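PDB 6JH5: LamCAT from Aquimarina, which probably hydrolyses the beta-1,3-glucosidic bonds of the algal storage glucan laminarin, as a calcium-binding glycoside hydrolase of family 16. Local coordinates for residues L6-E11 and G74-K79; N14-D19 and Y39-A44; N43-V46 and L51-T54. All coordinates share one frame; numbering follows the deposited sequence.

Contact 1 (L6-E11 and G74-K79); sequences LVWQDE and GRKSWK. With CA (calcium ion), chain B.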
loop_
_atom_site.group_PDB
_atom_site.type_symbol
_atom_site.label_atom_id
_atom_site.label_comp_id
_atom_site.label_asym_id
_atom_site.label_seq_id
_atom_site.Cartn_x
_atom_site.Cartn_y
_atom_site.Cartn_z
ATOM N N LEU A 6 -7.258 -16.807 10.547
ATOM C CA LEU A 6 -7.402 -15.336 10.571
ATOM C C LEU A 6 -6.883 -14.809 11.910
ATOM O O LEU A 6 -7.344 -15.237 12.937
ATOM C CB LEU A 6 -8.877 -14.987 10.365
ATOM C CG LEU A 6 -9.191 -13.498 10.301
ATOM C CD1 LEU A 6 -8.619 -12.909 9.027
ATOM C CD2 LEU A 6 -10.687 -13.262 10.375
ATOM N N VAL A 7 -5.929 -13.880 11.860
ATOM C CA VAL A 7 -5.388 -13.322 13.131
ATOM C C VAL A 7 -5.765 -11.857 13.299
ATOM O O VAL A 7 -5.758 -11.414 14.396
ATOM C CB VAL A 7 -3.877 -13.546 13.274
ATOM C CG1 VAL A 7 -3.561 -15.028 13.338
ATOM C CG2 VAL A 7 -3.094 -12.897 12.160
ATOM N N TRP A 8 -6.088 -11.162 12.213
ATOM C CA TRP A 8 -6.480 -9.742 12.346
ATOM C C TRP A 8 -7.338 -9.325 11.150
ATOM O O TRP A 8 -7.159 -9.881 10.118
ATOM C CB TRP A 8 -5.241 -8.838 12.514
ATOM C CG TRP A 8 -5.542 -7.371 12.630
ATOM C CD1 TRP A 8 -5.889 -6.683 13.749
ATOM C CD2 TRP A 8 -5.649 -6.426 11.551
ATOM N NE1 TRP A 8 -6.169 -5.385 13.455
ATOM C CE2 TRP A 8 -6.014 -5.193 12.116
ATOM C CE3 TRP A 8 -5.421 -6.490 10.179
ATOM C CZ2 TRP A 8 -6.172 -4.042 11.354
ATOM C CZ3 TRP A 8 -5.583 -5.355 9.426
ATOM C CH2 TRP A 8 -5.954 -4.150 10.009
ATOM N N GLN A 9 -8.221 -8.371 11.374
ATOM C CA GLN A 9 -8.982 -7.814 10.247
ATOM C C GLN A 9 -9.521 -6.438 10.592
ATOM O O GLN A 9 -9.603 -6.102 11.733
ATOM C CB GLN A 9 -10.188 -8.697 9.941
ATOM C CG GLN A 9 -11.194 -8.673 11.071
ATOM C CD GLN A 9 -12.130 -9.855 11.137
ATOM O OE1 GLN A 9 -12.300 -10.462 12.177
ATOM N NE2 GLN A 9 -12.772 -10.144 10.036
ATOM N N ASP A 10 -9.780 -5.669 9.548
ATOM C CA ASP A 10 -10.658 -4.489 9.667
ATOM C C ASP A 10 -11.689 -4.635 8.550
ATOM O O ASP A 10 -11.313 -4.590 7.436
ATOM C CB ASP A 10 -9.968 -3.132 9.632
ATOM C CG ASP A 10 -10.845 -2.044 10.233
ATOM O OD1 ASP A 10 -12.040 -2.256 10.305
ATOM O OD2 ASP A 10 -10.317 -1.026 10.593
ATOM N N GLU A 11 -12.930 -4.901 8.932
ATOM C CA GLU A 11 -14.043 -5.055 7.973
ATOM C C GLU A 11 -14.730 -3.716 7.735
ATOM O O GLU A 11 -15.614 -3.695 6.939
ATOM C CB GLU A 11 -15.060 -6.060 8.511
ATOM C CG GLU A 11 -14.457 -7.412 8.771
ATOM C CD GLU A 11 -14.015 -8.157 7.534
ATOM O OE1 GLU A 11 -14.711 -8.091 6.535
ATOM O OE2 GLU A 11 -12.985 -8.776 7.606
ATOM N N GLY A 74 2.715 0.755 15.062
ATOM C CA GLY A 74 2.541 1.057 16.491
ATOM C C GLY A 74 1.300 0.418 17.078
ATOM O O GLY A 74 1.065 0.583 18.251
ATOM N N ARG A 75 0.541 -0.276 16.247
ATOM C CA ARG A 75 -0.690 -0.933 16.722
ATOM C C ARG A 75 -0.652 -2.426 16.389
ATOM O O ARG A 75 -0.866 -3.213 17.257
ATOM C CB ARG A 75 -1.898 -0.270 16.050
ATOM C CG ARG A 75 -2.100 1.206 16.377
ATOM C CD ARG A 75 -2.558 1.510 17.809
ATOM N NE ARG A 75 -3.761 0.754 18.106
ATOM C CZ ARG A 75 -3.846 -0.305 18.881
ATOM N NH1 ARG A 75 -2.839 -0.661 19.648
ATOM N NH2 ARG A 75 -4.982 -0.961 18.941
ATOM N N LYS A 76 -0.441 -2.753 15.112
ATOM C CA LYS A 76 -0.447 -4.167 14.667
ATOM C C LYS A 76 0.645 -4.427 13.623
ATOM O O LYS A 76 0.799 -3.634 12.731
ATOM C CB LYS A 76 -1.797 -4.523 14.040
ATOM C CG LYS A 76 -2.995 -4.354 14.953
ATOM C CD LYS A 76 -3.077 -5.391 16.064
ATOM C CE LYS A 76 -4.218 -5.100 17.014
ATOM N NZ LYS A 76 -4.207 -5.960 18.213
ATOM N N SER A 77 1.392 -5.504 13.823
ATOM C CA SER A 77 2.435 -5.907 12.857
ATOM C C SER A 77 2.611 -7.418 12.906
ATOM O O SER A 77 2.167 -8.039 13.833
ATOM C CB SER A 77 3.718 -5.195 13.023
ATOM O OG SER A 77 4.303 -5.592 14.217
ATOM N N TRP A 78 3.101 -7.955 11.798
ATOM C CA TRP A 78 3.193 -9.414 11.618
ATOM C C TRP A 78 4.499 -9.832 10.942
ATOM O O TRP A 78 4.981 -9.131 10.114
ATOM C CB TRP A 78 2.027 -9.871 10.737
ATOM C CG TRP A 78 0.686 -9.448 11.244
ATOM C CD1 TRP A 78 -0.148 -10.153 12.057
ATOM C CD2 TRP A 78 0.012 -8.219 10.949
ATOM N NE1 TRP A 78 -1.277 -9.437 12.304
ATOM C CE2 TRP A 78 -1.204 -8.245 11.648
ATOM C CE3 TRP A 78 0.327 -7.104 10.189
ATOM C CZ2 TRP A 78 -2.109 -7.202 11.586
ATOM C CZ3 TRP A 78 -0.558 -6.067 10.135
ATOM C CH2 TRP A 78 -1.760 -6.119 10.823
ATOM N N LYS A 79 4.979 -11.008 11.319
ATOM C CA LYS A 79 6.125 -11.643 10.647
ATOM C C LYS A 79 5.575 -12.905 10.008
ATOM O O LYS A 79 5.207 -13.786 10.732
ATOM C CB LYS A 79 7.208 -12.032 11.644
ATOM C CG LYS A 79 8.405 -12.695 10.987
ATOM C CD LYS A 79 9.424 -12.997 12.034
ATOM C CE LYS A 79 10.420 -14.051 11.664
ATOM N NZ LYS A 79 11.482 -14.129 12.689
HETATM CA CA CA B . -16.693 -4.325 4.762
HETATM O O HOH W 1 -2.649 -10.132 14.931
HETATM O O HOH W 2 -16.520 -6.972 5.263
#

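Contact 2 (N14-D19 and Y39-A44); sequences NGISSD and YRRENA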
loop_
_atom_site.group_PDB
_atom_site.type_symbol
_atom_site.label_atom_id
_atom_site.label_comp_id
_atom_site.label_asym_id
_atom_site.label_seq_id
_atom_site.Cartn_x
_atom_site.Cartn_y
_atom_site.Cartn_z
ATOM N N ASN A 14 -18.778 -0.334 10.665
ATOM C CA ASN A 14 -19.411 0.957 11.015
ATOM C C ASN A 14 -18.392 2.101 11.065
ATOM O O ASN A 14 -18.791 3.263 10.938
ATOM C CB ASN A 14 -20.180 0.811 12.326
ATOM C CG ASN A 14 -21.231 -0.281 12.272
ATOM O OD1 ASN A 14 -21.113 -1.306 12.935
ATOM N ND2 ASN A 14 -22.231 -0.080 11.445
ATOM N N GLY A 15 -17.122 1.777 11.258
ATOM C CA GLY A 15 -16.101 2.814 11.410
ATOM C C GLY A 15 -14.719 2.250 11.171
ATOM O O GLY A 15 -14.612 1.130 10.787
ATOM N N ILE A 16 -13.722 3.086 11.381
ATOM C CA ILE A 16 -12.314 2.687 11.180
ATOM C C ILE A 16 -11.811 2.240 12.541
ATOM O O ILE A 16 -11.978 2.950 13.477
ATOM C CB ILE A 16 -11.534 3.883 10.622
ATOM C CG1 ILE A 16 -12.114 4.286 9.263
ATOM C CG2 ILE A 16 -10.065 3.532 10.535
ATOM C CD1 ILE A 16 -11.484 5.477 8.656
ATOM N N SER A 17 -11.195 1.084 12.584
ATOM C CA SER A 17 -10.735 0.633 13.909
ATOM C C SER A 17 -9.607 1.516 14.415
ATOM O O SER A 17 -8.904 2.124 13.668
ATOM C CB SER A 17 -10.326 -0.764 13.866
ATOM O OG SER A 17 -9.079 -0.889 13.265
ATOM N N SER A 18 -9.344 1.381 15.705
ATOM C CA SER A 18 -8.287 2.152 16.393
ATOM C C SER A 18 -6.914 1.541 16.100
ATOM O O SER A 18 -5.926 2.066 16.528
ATOM C CB SER A 18 -8.566 2.203 17.842
ATOM O OG SER A 18 -8.314 0.950 18.397
ATOM N N ASP A 19 -6.889 0.501 15.262
ATOM C CA ASP A 19 -5.611 -0.126 14.837
ATOM C C ASP A 19 -4.942 0.751 13.776
ATOM O O ASP A 19 -3.860 0.482 13.432
ATOM C CB ASP A 19 -5.806 -1.573 14.382
ATOM C CG ASP A 19 -6.347 -2.465 15.489
ATOM O OD1 ASP A 19 -6.072 -2.177 16.615
ATOM O OD2 ASP A 19 -7.071 -3.390 15.182
ATOM N N TYR A 39 -1.855 14.924 3.268
ATOM C CA TYR A 39 -2.690 13.894 3.911
ATOM C C TYR A 39 -3.466 14.466 5.105
ATOM O O TYR A 39 -2.968 15.281 5.809
ATOM C CB TYR A 39 -1.797 12.722 4.297
ATOM C CG TYR A 39 -1.340 11.870 3.141
ATOM C CD1 TYR A 39 -2.246 11.369 2.236
ATOM C CD2 TYR A 39 -0.017 11.493 3.013
ATOM C CE1 TYR A 39 -1.851 10.545 1.207
ATOM C CE2 TYR A 39 0.394 10.670 1.983
ATOM C CZ TYR A 39 -0.530 10.176 1.092
ATOM O OH TYR A 39 -0.113 9.358 0.100
ATOM N N ARG A 40 -4.685 13.974 5.270
ATOM C CA ARG A 40 -5.576 14.401 6.368
ATOM C C ARG A 40 -6.410 13.210 6.858
ATOM O O ARG A 40 -6.593 12.282 6.139
ATOM C CB ARG A 40 -6.606 15.395 5.824
ATOM C CG ARG A 40 -6.008 16.642 5.198
ATOM C CD ARG A 40 -7.065 17.687 4.917
ATOM N NE ARG A 40 -7.386 18.381 6.140
ATOM C CZ ARG A 40 -8.539 18.934 6.395
ATOM N NH1 ARG A 40 -9.516 18.830 5.521
ATOM N NH2 ARG A 40 -8.725 19.555 7.535
ATOM N N ARG A 41 -6.858 13.290 8.106
ATOM C CA ARG A 41 -7.799 12.303 8.678
ATOM C C ARG A 41 -9.186 12.440 8.040
ATOM O O ARG A 41 -9.823 11.489 7.853
ATOM C CB ARG A 41 -7.939 12.558 10.173
ATOM C CG ARG A 41 -9.014 11.719 10.830
ATOM C CD ARG A 41 -8.680 10.257 10.713
ATOM N NE ARG A 41 -9.639 9.374 11.332
ATOM C CZ ARG A 41 -10.772 8.998 10.802
ATOM N NH1 ARG A 41 -11.133 9.450 9.619
ATOM N NH2 ARG A 41 -11.540 8.144 11.445
ATOM N N GLU A 42 -9.572 13.665 7.681
ATOM C CA GLU A 42 -10.919 13.987 7.152
ATOM C C GLU A 42 -11.193 13.310 5.810
ATOM O O GLU A 42 -12.316 13.059 5.501
ATOM C CB GLU A 42 -11.101 15.490 7.029
ATOM C CG GLU A 42 -11.269 16.139 8.377
ATOM C CD GLU A 42 -9.984 16.610 9.025
ATOM O OE1 GLU A 42 -8.925 16.161 8.629
ATOM O OE2 GLU A 42 -10.075 17.420 9.911
ATOM N N ASN A 43 -10.133 12.951 5.105
ATOM C CA ASN A 43 -10.275 12.299 3.784
ATOM C C ASN A 43 -10.607 10.810 3.918
ATOM O O ASN A 43 -10.801 10.187 2.913
ATOM C CB ASN A 43 -9.056 12.551 2.907
ATOM C CG ASN A 43 -8.920 14.005 2.526
ATOM O OD1 ASN A 43 -8.693 14.836 3.369
ATOM N ND2 ASN A 43 -9.062 14.296 1.252
ATOM N N ALA A 44 -10.654 10.307 5.144
ATOM C CA ALA A 44 -11.005 8.901 5.403
ATOM C C ALA A 44 -12.358 8.840 6.107
ATOM O O ALA A 44 -12.525 9.467 7.100
ATOM C CB ALA A 44 -9.936 8.223 6.216
#

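Contact 3 (N43-V46 and L51-T54); sequences NATV and LVIT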
loop_
_atom_site.group_PDB
_atom_site.type_symbol
_atom_site.label_atom_id
_atom_site.label_comp_id
_atom_site.label_asym_id
_atom_site.label_seq_id
_atom_site.Cartn_x
_atom_site.Cartn_y
_atom_site.Cartn_z
ATOM N N ASN A 43 -10.133 12.951 5.105
ATOM C CA ASN A 43 -10.275 12.299 3.784
ATOM C C ASN A 43 -10.607 10.810 3.918
ATOM O O ASN A 43 -10.801 10.187 2.913
ATOM C CB ASN A 43 -9.056 12.551 2.907
ATOM C CG ASN A 43 -8.920 14.005 2.526
ATOM O OD1 ASN A 43 -8.693 14.836 3.369
ATOM N ND2 ASN A 43 -9.062 14.296 1.252
ATOM N N ALA A 44 -10.654 10.307 5.144
ATOM C CA ALA A 44 -11.005 8.901 5.403
ATOM C C ALA A 44 -12.358 8.840 6.107
ATOM O O ALA A 44 -12.525 9.467 7.100
ATOM C CB ALA A 44 -9.936 8.223 6.216
ATOM N N THR A 45 -13.266 8.085 5.523
ATOM C CA THR A 45 -14.626 7.888 6.047
ATOM C C THR A 45 -15.025 6.430 5.847
ATOM O O THR A 45 -14.278 5.690 5.236
ATOM C CB THR A 45 -15.643 8.779 5.322
ATOM O OG1 THR A 45 -15.665 8.456 3.936
ATOM C CG2 THR A 45 -15.378 10.247 5.548
ATOM N N VAL A 46 -16.138 6.050 6.460
ATOM C CA VAL A 46 -16.706 4.706 6.234
ATOM C C VAL A 46 -18.131 4.905 5.736
ATOM O O VAL A 46 -18.868 5.648 6.345
ATOM C CB VAL A 46 -16.687 3.809 7.482
ATOM C CG1 VAL A 46 -17.564 2.596 7.308
ATOM C CG2 VAL A 46 -15.275 3.390 7.820
ATOM N N LEU A 51 -14.266 1.248 3.793
ATOM C CA LEU A 51 -13.414 2.419 4.052
ATOM C C LEU A 51 -13.425 3.212 2.742
ATOM O O LEU A 51 -13.354 2.602 1.693
ATOM C CB LEU A 51 -11.981 1.968 4.352
ATOM C CG LEU A 51 -10.913 3.046 4.215
ATOM C CD1 LEU A 51 -11.008 4.075 5.330
ATOM C CD2 LEU A 51 -9.538 2.416 4.219
ATOM N N VAL A 52 -13.585 4.510 2.845
ATOM C CA VAL A 52 -13.498 5.368 1.648
ATOM C C VAL A 52 -12.341 6.320 1.862
ATOM O O VAL A 52 -12.387 7.054 2.792
ATOM C CB VAL A 52 -14.774 6.190 1.448
ATOM C CG1 VAL A 52 -14.669 7.048 0.203
ATOM C CG2 VAL A 52 -15.988 5.297 1.392
ATOM N N ILE A 53 -11.348 6.253 0.988
ATOM C CA ILE A 53 -10.276 7.271 1.001
ATOM C C ILE A 53 -10.606 8.190 -0.175
ATOM O O ILE A 53 -10.645 7.714 -1.265
ATOM C CB ILE A 53 -8.892 6.632 0.859
ATOM C CG1 ILE A 53 -8.504 5.917 2.151
ATOM C CG2 ILE A 53 -7.878 7.698 0.491
ATOM C CD1 ILE A 53 -7.164 5.238 2.108
ATOM N N THR A 54 -10.879 9.450 0.112
ATOM C CA THR A 54 -11.273 10.384 -0.956
ATOM C C THR A 54 -10.133 11.354 -1.215
ATOM O O THR A 54 -9.681 11.927 -0.282
ATOM C CB THR A 54 -12.504 11.189 -0.520
ATOM O OG1 THR A 54 -13.537 10.278 -0.200
ATOM C CG2 THR A 54 -12.993 12.149 -1.583
HETATM O O HOH W 3 -13.690 9.695 2.408
#

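Contact 1 (L6-E11 and G74-K79)
Trp8 and Trp78 pack closely, the second setting the rim of its six-membered ring over one face of the first. CZ2 of Trp78 comes to 3.6 Å from CG of Trp8, while CH2 of Trp78 reaches CE3 of Trp8 at 3.7 Å. The six-membered rings lie obliquely, their planes at 51°. With CG opposite the backbone nitrogen (chi1 179°), the Trp8 indole extends toward the 74-79 loop, and the bent chain of Lys76 lies against its pyrrole end on the same face as Trp78, CG of Lys76 being 3.7 Å from NE1 of Trp8. A long methylene chain suits this place, since it covers the aromatic surface while running on beyond it. The indole N-H of Trp8 is taken by Asp19. Val7 and Trp8 both face Val230 of strand 221-232, forming a classic beta bulge at the edge of the family 16 beta-sandwich. This irregularity lets two successive side chains both point toward the 74-79 loop. Around Val7 the contact is looser and wetter: CG2 of the exposed valine only brushes the Trp78 ring, 3.9 Å from NE1. That N-H donates instead to a water at 3.0 Å, which in turn gives a weak bond to Val7 O. Farther along the strand, Glu11 binds calcium through its backbone O at 2.5 Å.

Contact 2 (N14-D19 and Y39-A44)
Ile16 and Ala44 mark the nearest approach of two irregular backbones, with their CA atoms 8.6 Å apart and no hydrogen bond between the segments. The 39-44 backbone folds into a type I beta turn from Arg41 to Ala44, closed by Ala44 N donating to Arg41 O at 3.1 Å. Only side chains can span such a gap, and a branched aliphatic residue with a long arm does it well. The CD1 methyl of Ile16, at the end of an extended chain (chi2 177°), lies 4.0 Å from CB of Ala44, where a small residue leaves room for it. The same methyl comes 3.9 Å from NH2 of Arg41, reaching the guanidinium obliquely. Arg41 bends at chi2 to come round from the other direction, and at its edge NH1 makes a weak, in-plane bond to Ala44 O. Phe22 lies beside all three, touching Ile16 and Ala44 and receiving Arg41 in a cation-pi contact. Farther along 14-19, OG of Ser17 accepts from Asp19 N at 3.3 Å, an ST turn, and also bonds Asp10. The contact thus joins two tight-turn loops of the family 16 beta-sandwich, one leading into strand 21-22 and the other into strand 44-47.

Contact 3 (N43-V46 and L51-T54)
The carboxamide of Asn43 meets Thr54 through its amide nitrogen: ND2 donates to Thr54 O at 2.9 Å, with the acceptor in the amide plane and the donor nitrogen lying 23° out of the carbonyl plane of Thr54. The same nitrogen also bonds Thr66 OG1, while Thr68 packs against the side chain. CG anti to the carbonyl carbon (chi1 -66°) sets the amide beside Thr54 O. Asn43 O, for its part, accepts Thr54 N almost straight on at 2.9 Å. Asparagine thus grips Thr54 twice, by backbone and by amide, and an alanine here would probably leave Thr54 O and Thr66 OG1 without this donor and open a gap beside Thr68. Beyond it the strands pair antiparallel. Thr45 and Val52 form the hydrogen-bonded pair, Val52 N reaching Thr45 O at 2.8 Å. The return bond, from Thr45 N to Val52 O, is 3.0 Å long. Ala44 and Val46 share one side of the hairpin with Ile53 and Leu51. There CB of Ala44 lies 4.4 Å from CD1 of Leu51, a small residue beside a large one, and Met70 and Ile16 also touch Leu51. Thr45 and Val52 occupy the reverse side. A water there joins Thr45 OG1 at 2.8 Å and Thr54 OG1 at 2.7 Å, and donates to Val52 O, so that carbonyl receives two donors. The chemistry implies a hairpin apolar on the Leu51 side and mixed on the other, where Val52 sits among hydroxyls and a water. The buried Asn43 amide separately ties its open end.

Contacts 2 and 3 are neighbours, their centres 7 Å apart, and share Asn43 and Ala44: the turn of the one runs straight into the hairpin of the other. Ile16 joins them further, its CD1 lying 3.6 Å from Leu51 CD1 and its CG1 3.6 Å from Val46 CG2. Contact 1 lies 16 Å from contact 2 between centres and is tied to it by Asp19, whose OD1 makes a salt bridge with Arg75 NH2 at 2.8 Å. Contacts 1 and 3 do not touch, their nearest atoms being about 6 Å apart. Contact 1 supplies Glu11 to the calcium site, with Gly49 and Asp226; the ion is about 7 Å from the Val46 side chain and about 11 Å from that of Ile16.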